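Local coordinates for Peptide/nickel transport system substrate-binding protein (Listeria monocytogenes serotype 1/2a, PDB 5KZT), which binds peptides and, as an OppA-type solute-binding protein, probably delivers them to a membrane transporter for uptake, at residues N320-E324 and G325-D329; M448-N452 and K453-K457. All coordinates share one frame; numbering follows the deposited sequence.

Contacts 1 and 2 are both local, each joining residues a few positions apart along one continuous run of chain, and their centres lie about 21 Å apart. Contact 1 (320-329) is the more buried: a beta turn in the loop between strand 316-317 and helix 336-340, joined by apolar side chains and one bridging water. Contact 2 (448-457) is partly buried and farther from the middle of the chain; there a loop enters helix 453-459, and direct polar bonds dominate. Helix 471-487 borders both, through Trp474 and Leu484 at contact 1 and through Ala480, Ile483 and Leu484 at contact 2. Helix 433-436 meets contact 1 through Phe435 and contact 2 through Leu436.

Contact 1. Residues N320-E324 and G325-D329; sequences NLVPE and GFTFD
Val322 and Thr327 meet through their methyl groups, CG1 of the valine lying 3.6 Å from CG2 of the threonine, with the two side chains crossing at about a right angle. Between them the chain reverses in a type II beta turn from Pro323 to Phe326. Gly325, with phi 81° and psi 13°, takes the third position, where a positive phi is expected. At the two ends of the turn, Pro323 and Phe326 point the same way side by side, and Pro323 CG comes 4.0 Å from Phe326 CB. The phenyl ring continues away from the proline because CG is anti to the backbone N (chi1 -177°). Water 1 bridges Pro323, the first residue of the turn, and Thr327, just after it, accepting from Thr327 N at 2.8 Å and sitting 2.7 Å from Pro323 O. The side formed by Val322, Pro323, Phe326 and Thr327 is buried. Across the turn, Gly325 is exposed and Glu324 partly so, its extended side chain leading away to a long, weak ion pair with Lys316. Phe435 of helix 433-436 packs on Pro323 and Phe326, whereas Tyr336 of helix 336-340 touches Val322 and Thr327, and Trp474 of helix 471-487 also reaches Thr327.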
loop_
_atom_site.group_PDB
_atom_site.type_symbol
_atom_site.label_atom_id
_atom_site.label_comp_id
_atom_site.label_asym_id
_atom_site.label_seq_id
_atom_site.Cartn_x
_atom_site.Cartn_y
_atom_site.Cartn_z
ATOM N N ASN A 320 9.758 14.917 -0.119
ATOM C CA ASN A 320 9.457 14.341 1.172
ATOM C C ASN A 320 8.914 12.930 0.946
ATOM O O ASN A 320 8.234 12.649 -0.060
ATOM C CB ASN A 320 8.375 15.121 1.899
ATOM C CG ASN A 320 8.754 16.563 2.153
ATOM O OD1 ASN A 320 8.608 17.407 1.274
ATOM N ND2 ASN A 320 9.245 16.847 3.356
ATOM N N LEU A 321 9.173 12.054 1.901
ATOM C CA LEU A 321 8.533 10.751 1.952
ATOM C C LEU A 321 7.053 10.878 2.286
ATOM O O LEU A 321 6.200 10.227 1.657
ATOM C CB LEU A 321 9.217 9.871 2.998
ATOM C CG LEU A 321 8.544 8.545 3.272
ATOM C CD1 LEU A 321 8.403 7.732 1.995
ATOM C CD2 LEU A 321 9.315 7.796 4.353
ATOM N N VAL A 322 6.753 11.700 3.288
ATOM C CA VAL A 322 5.380 11.953 3.705
ATOM C C VAL A 322 4.754 12.900 2.675
ATOM O O VAL A 322 5.356 13.898 2.324
ATOM C CB VAL A 322 5.310 12.538 5.130
ATOM C CG1 VAL A 322 3.883 12.958 5.484
ATOM C CG2 VAL A 322 5.869 11.537 6.145
ATOM N N PRO A 323 3.578 12.543 2.133
ATOM C CA PRO A 323 2.966 13.368 1.102
ATOM C C PRO A 323 2.377 14.670 1.659
ATOM O O PRO A 323 1.957 14.708 2.811
ATOM C CB PRO A 323 1.885 12.460 0.515
ATOM C CG PRO A 323 1.566 11.523 1.615
ATOM C CD PRO A 323 2.859 11.271 2.305
ATOM N N GLU A 324 2.384 15.718 0.835
ATOM C CA GLU A 324 1.770 16.999 1.213
ATOM C C GLU A 324 0.273 16.815 1.313
ATOM O O GLU A 324 -0.299 16.039 0.571
ATOM C CB GLU A 324 2.021 18.068 0.172
ATOM C CG GLU A 324 3.466 18.448 -0.035
ATOM C CD GLU A 324 3.568 19.614 -0.980
ATOM O OE1 GLU A 324 3.644 20.770 -0.494
ATOM O OE2 GLU A 324 3.509 19.372 -2.206
ATOM N N GLY A 325 -0.350 17.542 2.228
ATOM C CA GLY A 325 -1.802 17.593 2.343
ATOM C C GLY A 325 -2.432 16.423 3.082
ATOM O O GLY A 325 -3.642 16.270 3.037
ATOM N N PHE A 326 -1.624 15.619 3.777
ATOM C CA PHE A 326 -2.092 14.372 4.365
ATOM C C PHE A 326 -2.176 14.352 5.899
ATOM O O PHE A 326 -3.152 13.861 6.471
ATOM C CB PHE A 326 -1.201 13.210 3.883
ATOM C CG PHE A 326 -1.653 11.866 4.394
ATOM C CD1 PHE A 326 -2.907 11.386 4.061
ATOM C CD2 PHE A 326 -0.844 11.101 5.236
ATOM C CE1 PHE A 326 -3.350 10.149 4.545
ATOM C CE2 PHE A 326 -1.280 9.877 5.723
ATOM C CZ PHE A 326 -2.521 9.401 5.373
ATOM N N THR A 327 -1.148 14.856 6.561
ATOM C CA THR A 327 -1.041 14.773 8.017
ATOM C C THR A 327 -0.522 16.110 8.597
ATOM O O THR A 327 0.319 16.762 7.994
ATOM C CB THR A 327 -0.134 13.584 8.392
ATOM O OG1 THR A 327 -0.090 13.445 9.804
ATOM C CG2 THR A 327 1.261 13.765 7.881
ATOM N N PHE A 328 -1.052 16.509 9.756
ATOM C CA PHE A 328 -0.895 17.864 10.269
ATOM C C PHE A 328 -0.604 17.853 11.758
ATOM O O PHE A 328 -1.011 16.951 12.484
ATOM C CB PHE A 328 -2.156 18.696 10.014
ATOM C CG PHE A 328 -2.533 18.793 8.559
ATOM C CD1 PHE A 328 -3.316 17.806 7.968
ATOM C CD2 PHE A 328 -2.111 19.870 7.786
ATOM C CE1 PHE A 328 -3.649 17.878 6.622
ATOM C CE2 PHE A 328 -2.464 19.958 6.444
ATOM C CZ PHE A 328 -3.216 18.953 5.857
ATOM N N ASP A 329 0.132 18.868 12.179
ATOM C CA ASP A 329 0.655 19.005 13.532
ATOM C C ASP A 329 -0.519 19.124 14.512
ATOM O O ASP A 329 -1.393 19.960 14.314
ATOM C CB ASP A 329 1.557 20.256 13.548
ATOM C CG ASP A 329 2.300 20.478 14.865
ATOM O OD1 ASP A 329 1.815 20.075 15.929
ATOM O OD2 ASP A 329 3.376 21.109 14.837
HETATM O O HOH W 1 1.032 15.824 5.108
#

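Contact 2. Residues M448-N452 and K453-K457; sequences MSYSN and KDYDK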
loop_
_atom_site.group_PDB
_atom_site.type_symbol
_atom_site.label_atom_id
_atom_site.label_comp_id
_atom_site.label_asym_id
_atom_site.label_seq_id
_atom_site.Cartn_x
_atom_site.Cartn_y
_atom_site.Cartn_z
ATOM N N MET A 448 16.497 -2.918 2.338
ATOM C CA MET A 448 17.597 -2.208 1.735
ATOM C C MET A 448 18.880 -2.412 2.525
ATOM O O MET A 448 19.923 -1.916 2.105
ATOM C CB MET A 448 17.259 -0.718 1.713
ATOM C CG MET A 448 16.125 -0.381 0.778
ATOM S SD MET A 448 15.842 1.392 0.670
ATOM C CE MET A 448 15.705 1.907 2.370
ATOM N N SER A 449 18.808 -3.139 3.647
ATOM C CA SER A 449 19.863 -3.144 4.667
ATOM C C SER A 449 20.242 -1.720 5.091
ATOM O O SER A 449 21.412 -1.411 5.339
ATOM C CB SER A 449 21.077 -3.970 4.218
ATOM O OG SER A 449 20.716 -5.326 4.026
ATOM N N TYR A 450 19.230 -0.858 5.181
ATOM C CA TYR A 450 19.408 0.471 5.718
ATOM C C TYR A 450 19.197 0.371 7.219
ATOM O O TYR A 450 18.176 -0.137 7.673
ATOM C CB TYR A 450 18.421 1.465 5.121
ATOM C CG TYR A 450 18.389 2.781 5.881
ATOM C CD1 TYR A 450 19.471 3.652 5.853
ATOM C CD2 TYR A 450 17.283 3.129 6.662
ATOM C CE1 TYR A 450 19.442 4.840 6.549
ATOM C CE2 TYR A 450 17.245 4.314 7.366
ATOM C CZ TYR A 450 18.325 5.160 7.315
ATOM O OH TYR A 450 18.274 6.330 8.027
ATOM N N SER A 451 20.154 0.896 7.977
ATOM C CA SER A 451 20.097 0.846 9.431
ATOM C C SER A 451 20.707 2.108 9.995
ATOM O O SER A 451 21.915 2.343 9.825
ATOM C CB SER A 451 20.873 -0.360 9.957
ATOM O OG SER A 451 20.822 -0.465 11.374
ATOM N N ASN A 452 19.875 2.912 10.655
ATOM C CA ASN A 452 20.340 4.060 11.433
ATOM C C ASN A 452 19.682 3.995 12.816
ATOM O O ASN A 452 18.473 4.163 12.928
ATOM C CB ASN A 452 19.976 5.356 10.704
ATOM C CG ASN A 452 20.432 6.591 11.462
ATOM O OD1 ASN A 452 20.212 6.686 12.656
ATOM N ND2 ASN A 452 21.088 7.525 10.777
ATOM N N LYS A 453 20.478 3.756 13.866
ATOM C CA LYS A 453 19.922 3.596 15.225
ATOM C C LYS A 453 19.235 4.832 15.780
ATOM O O LYS A 453 18.329 4.707 16.606
ATOM C CB LYS A 453 20.975 3.101 16.224
ATOM C CG LYS A 453 21.557 1.712 15.951
ATOM C CD LYS A 453 20.555 0.634 15.529
ATOM C CE LYS A 453 19.478 0.324 16.588
ATOM N NZ LYS A 453 18.278 -0.403 16.053
ATOM N N ASP A 454 19.656 6.017 15.352
ATOM C CA ASP A 454 18.991 7.256 15.777
ATOM C C ASP A 454 17.585 7.350 15.177
ATOM O O ASP A 454 16.639 7.803 15.836
ATOM C CB ASP A 454 19.804 8.490 15.356
ATOM C CG ASP A 454 21.171 8.554 16.015
ATOM O OD1 ASP A 454 21.347 7.991 17.119
ATOM O OD2 ASP A 454 22.077 9.169 15.410
ATOM N N TYR A 455 17.460 6.924 13.924
ATOM C CA TYR A 455 16.164 6.841 13.247
ATOM C C TYR A 455 15.258 5.859 13.990
ATOM O O TYR A 455 14.167 6.236 14.368
ATOM C CB TYR A 455 16.338 6.423 11.792
ATOM C CG TYR A 455 15.082 6.494 10.958
ATOM C CD1 TYR A 455 14.640 7.697 10.435
ATOM C CD2 TYR A 455 14.349 5.341 10.668
ATOM C CE1 TYR A 455 13.495 7.762 9.643
ATOM C CE2 TYR A 455 13.209 5.393 9.864
ATOM C CZ TYR A 455 12.782 6.613 9.360
ATOM O OH TYR A 455 11.637 6.707 8.585
ATOM N N ASP A 456 15.756 4.645 14.258
ATOM C CA ASP A 456 15.005 3.630 15.046
ATOM C C ASP A 456 14.580 4.146 16.410
ATOM O O ASP A 456 13.451 3.908 16.831
ATOM C CB ASP A 456 15.825 2.354 15.282
ATOM C CG ASP A 456 16.285 1.699 14.009
ATOM O OD1 ASP A 456 15.654 1.899 12.952
ATOM O OD2 ASP A 456 17.315 0.989 14.060
ATOM N N LYS A 457 15.483 4.839 17.093
ATOM C CA LYS A 457 15.205 5.369 18.426
ATOM C C LYS A 457 14.053 6.379 18.409
ATOM O O LYS A 457 13.167 6.343 19.285
ATOM C CB LYS A 457 16.457 5.998 19.033
ATOM C CG LYS A 457 16.243 6.482 20.461
ATOM C CD LYS A 457 17.513 6.424 21.307
ATOM C CE LYS A 457 17.275 5.736 22.650
ATOM N NZ LYS A 457 16.214 6.389 23.468
HETATM O O HOH W 2 16.934 2.636 10.574
#
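The backbone passes from an extended approach at Ser451 and Asn452 into helical geometry at Lys453, and Asp456 N donates to Asn452 O at 3.1 Å. This is an N-cap: Asn452 precedes the first turn of helix 453-459 and its side chain receives amide hydrogens of that turn. OD1 accepts from Tyr455 N at 3.0 Å in a fairly straight bond (161° at the hydrogen), although the donor stands above the amide plane rather than on a lone pair. A second bond to OD1, from Asp454 N at 2.8 Å, is weak because it is strongly bent. With CG anti to the backbone N (chi1 180°), OD1 is set beside the amides of Asp454 and Tyr455. The other end of the side chain is held as well, since ND2 donates to Asp488 OD2, the carboxylate oxygen that Tyr450 OH also reaches.

Apolar contact is slight by comparison. Asn452 CB lies 3.9 Å from Tyr455 CB, and the Tyr455 ring runs on toward helix 471-487, where it touches Ala480 and Leu484 while its hydroxyl bonds to Leu436 O. On the flank of the turn, water 2 accepts from Asn452 N at 3.0 Å and lies 2.8 Å from Asp456 OD1. The other carboxylate oxygen, also bonded to Thr441 OG1, anchors Lys453, whose chain folds back at chi2 and chi3 until NZ forms a salt bridge with Asp456 OD2 at 2.6 Å, on the anti side of the carboxylate.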